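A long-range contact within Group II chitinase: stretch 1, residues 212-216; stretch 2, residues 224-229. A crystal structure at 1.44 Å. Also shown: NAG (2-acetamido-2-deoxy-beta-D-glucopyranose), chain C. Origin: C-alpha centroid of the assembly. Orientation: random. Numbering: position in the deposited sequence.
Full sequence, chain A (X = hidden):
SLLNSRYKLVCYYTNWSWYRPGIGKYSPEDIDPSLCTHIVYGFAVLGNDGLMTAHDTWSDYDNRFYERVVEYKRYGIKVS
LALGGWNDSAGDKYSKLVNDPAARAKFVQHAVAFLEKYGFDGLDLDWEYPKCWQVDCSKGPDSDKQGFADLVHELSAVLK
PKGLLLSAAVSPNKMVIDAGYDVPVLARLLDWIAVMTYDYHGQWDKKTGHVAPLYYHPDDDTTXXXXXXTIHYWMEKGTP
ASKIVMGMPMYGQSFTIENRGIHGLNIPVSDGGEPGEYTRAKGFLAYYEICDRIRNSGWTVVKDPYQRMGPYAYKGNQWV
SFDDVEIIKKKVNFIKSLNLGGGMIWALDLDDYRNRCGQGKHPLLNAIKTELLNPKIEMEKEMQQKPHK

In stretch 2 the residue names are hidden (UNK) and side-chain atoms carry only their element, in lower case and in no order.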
# COMPACT_ATOMS: atom_id res chain seq x y z
N ALA A 212 -3.57 10.22 5.11
CA ALA A 212 -3.16 10.36 3.71
C ALA A 212 -3.58 11.71 3.12
O ALA A 212 -4.37 11.77 2.18
CB ALA A 212 -3.69 9.19 2.88
N PRO A 213 -3.01 12.81 3.61
CA PRO A 213 -3.33 14.11 3.00
C PRO A 213 -2.85 14.18 1.56
O PRO A 213 -1.79 13.65 1.21
CB PRO A 213 -2.54 15.11 3.85
CG PRO A 213 -1.79 14.37 4.84
CD PRO A 213 -1.93 12.88 4.60
N LEU A 214 -3.65 14.86 0.72
CA LEU A 214 -3.29 15.10 -0.67
C LEU A 214 -2.43 16.35 -0.81
O LEU A 214 -1.40 16.32 -1.49
CB LEU A 214 -4.55 15.23 -1.52
CG LEU A 214 -4.32 15.61 -2.97
CD1 LEU A 214 -3.40 14.61 -3.70
CD2 LEU A 214 -5.66 15.72 -3.67
N TYR A 215 -2.82 17.45 -0.16
CA TYR A 215 -2.13 18.73 -0.27
C TYR A 215 -1.73 19.23 1.11
O TYR A 215 -2.33 18.88 2.13
CB TYR A 215 -3.02 19.78 -0.93
CG TYR A 215 -3.32 19.52 -2.40
CD1 TYR A 215 -2.29 19.42 -3.32
CD2 TYR A 215 -4.62 19.37 -2.86
CE1 TYR A 215 -2.54 19.18 -4.65
CE2 TYR A 215 -4.88 19.11 -4.21
CZ TYR A 215 -3.82 19.03 -5.09
OH TYR A 215 -4.03 18.81 -6.43
N TYR A 216 -0.72 20.12 1.10
CA TYR A 216 -0.27 20.81 2.30
C TYR A 216 -1.43 21.51 3.00
O TYR A 216 -2.29 22.12 2.35
CB TYR A 216 0.75 21.87 1.88
CG TYR A 216 1.28 22.71 3.03
CD1 TYR A 216 2.15 22.17 3.96
CD2 TYR A 216 0.92 24.05 3.17
CE1 TYR A 216 2.66 22.93 5.01
CE2 TYR A 216 1.41 24.81 4.21
CZ TYR A 216 2.28 24.25 5.13
OH TYR A 216 2.78 24.98 6.18
N UNK A 224 6.36 18.47 3.58
CA UNK A 224 6.54 17.30 2.72
C UNK A 224 5.68 16.09 3.06
O UNK A 224 5.72 15.12 2.29
o UNK A 224 11.00 16.60 7.38
c UNK A 224 8.69 15.71 4.69
c UNK A 224 9.42 15.64 5.87
c UNK A 224 8.02 16.90 2.60
c UNK A 224 10.41 17.77 5.37
c UNK A 224 9.68 17.83 4.21
c UNK A 224 8.79 16.82 3.87
c UNK A 224 10.27 16.67 6.21
N UNK A 225 4.89 16.12 4.13
CA UNK A 225 4.04 14.97 4.46
C UNK A 225 2.66 15.08 3.80
O UNK A 225 1.62 15.15 4.45
c UNK A 225 6.18 13.72 5.80
c UNK A 225 3.93 14.81 5.97
c UNK A 225 7.27 13.07 6.37
c UNK A 225 5.12 13.82 7.94
c UNK A 225 5.10 14.11 6.59
c UNK A 225 6.20 13.17 8.51
c UNK A 225 7.27 12.80 7.73
N UNK A 226 2.67 15.07 2.47
CA UNK A 226 1.43 15.02 1.70
C UNK A 226 1.71 14.39 0.34
O UNK A 226 2.85 14.41 -0.13
o UNK A 226 1.82 17.51 -0.30
c UNK A 226 1.74 17.42 0.92
c UNK A 226 0.80 16.42 1.57
n UNK A 226 2.46 18.17 1.75
N UNK A 227 0.66 13.83 -0.27
CA UNK A 227 0.85 13.06 -1.50
C UNK A 227 1.35 13.93 -2.65
O UNK A 227 2.15 13.47 -3.47
c UNK A 227 -0.46 12.38 -1.89
N UNK A 228 0.90 15.18 -2.71
CA UNK A 228 1.33 16.06 -3.79
C UNK A 228 2.85 16.28 -3.75
O UNK A 228 3.54 16.17 -4.78
n UNK A 228 1.50 19.52 -4.30
c UNK A 228 0.60 17.40 -3.68
o UNK A 228 0.99 18.06 -5.90
c UNK A 228 1.04 18.36 -4.73
N UNK A 229 3.40 16.55 -2.56
CA UNK A 229 4.85 16.69 -2.45
C UNK A 229 5.54 15.39 -2.83
O UNK A 229 6.50 15.37 -3.61
c UNK A 229 7.60 16.22 -0.70
c UNK A 229 7.31 18.55 -1.12
c UNK A 229 6.75 17.30 -0.93
o UNK A 229 10.88 17.81 -0.81
c UNK A 229 5.25 17.11 -1.03
c UNK A 229 9.50 17.64 -0.85
c UNK A 229 8.99 16.39 -0.67
c UNK A 229 8.68 18.72 -1.08
C1 NAG C . 2.03 20.48 -5.23
C2 NAG C . 1.69 21.91 -4.81
C3 NAG C . 2.47 22.91 -5.66
C4 NAG C . 3.96 22.58 -5.64
C5 NAG C . 4.20 21.13 -6.03
C6 NAG C . 5.65 20.71 -5.94
C7 NAG C . -0.49 22.61 -3.91
C8 NAG C . 0.24 22.96 -2.65
N2 NAG C . 0.25 22.14 -4.92
O3 NAG C . 2.28 24.21 -5.12
O4 NAG C . 4.69 23.44 -6.51
O5 NAG C . 3.44 20.28 -5.16
O6 NAG C . 6.10 20.49 -4.60
O7 NAG C . -1.70 22.77 -4.02
O HOH W 1 0.71 20.47 -1.48

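Position 224 carries eight side-chain atoms: one carbon, then a ring of six carbons bearing one oxygen. A six-carbon ring with a single oxygen is a phenol. Its CA-to-CB bond points away from stretch 1, and the side chain comes no nearer than 8.0 Å to it. This is Y224.

Position 225 has seven side-chain atoms, all carbon: one carbon and a ring of six. No oxygen is attached. The ring's end leads away from stretch 1, so the contact falls to the backbone, where CG of P213 lies 3.5 Å from O of position 225. The residue is F225.

Position 226 has four side-chain atoms: two carbons, the second carrying one oxygen and one nitrogen. The shape is a short amide. Its CB lies 4.3 Å from CB of P213 and 3.8 Å from C of Y215. An acid would carry two oxygens, so this is N226. It sits right before a helix and caps it: N of position 229 donates to N226 OD1 at 2.9 Å.

Position 227 has a single side-chain carbon. Its CA-to-CB bond points toward stretch 1, and CB packs 4.1 Å from CD1 of L214. One carbon makes it A227.

Position 228 again has two carbons, the second with one oxygen and one nitrogen. CB approaches CD1 of Y215 at 3.5 Å. The nitrogen is bonded to C1 of NAG at 1.4 Å, a covalent link that marks an N-glycosylated asparagine. This is N228, attached through ND2.

Position 229 has one carbon and a six-carbon ring bearing one oxygen. Its side chain stays 6.7 Å or more from stretch 1. It is Y229, whose backbone N makes the capping bond.

Two backbone hydrogen bonds hold the contact. A227 N donates to P213 O at 2.9 Å, and N228 N donates to L214 O at 2.8 Å. These NH groups lie in the first turn of the helix, where no earlier helical carbonyl is available to them. Stretch 1 supplies the acceptors, while the side chain of N226 serves the NH of Y229. One water adds a bridge: it accepts from Y216 N at 3.0 Å and from N228 ND2 at 3.1 Å, and donates weakly to N226 OD1 at 3.4 Å. The sugar extends the contact, with NAG O7 3.5 Å from Y215 CD1. Y215 thus meets both N228 and the glycan it carries.

Stretch 2 (224-229) YFNANY
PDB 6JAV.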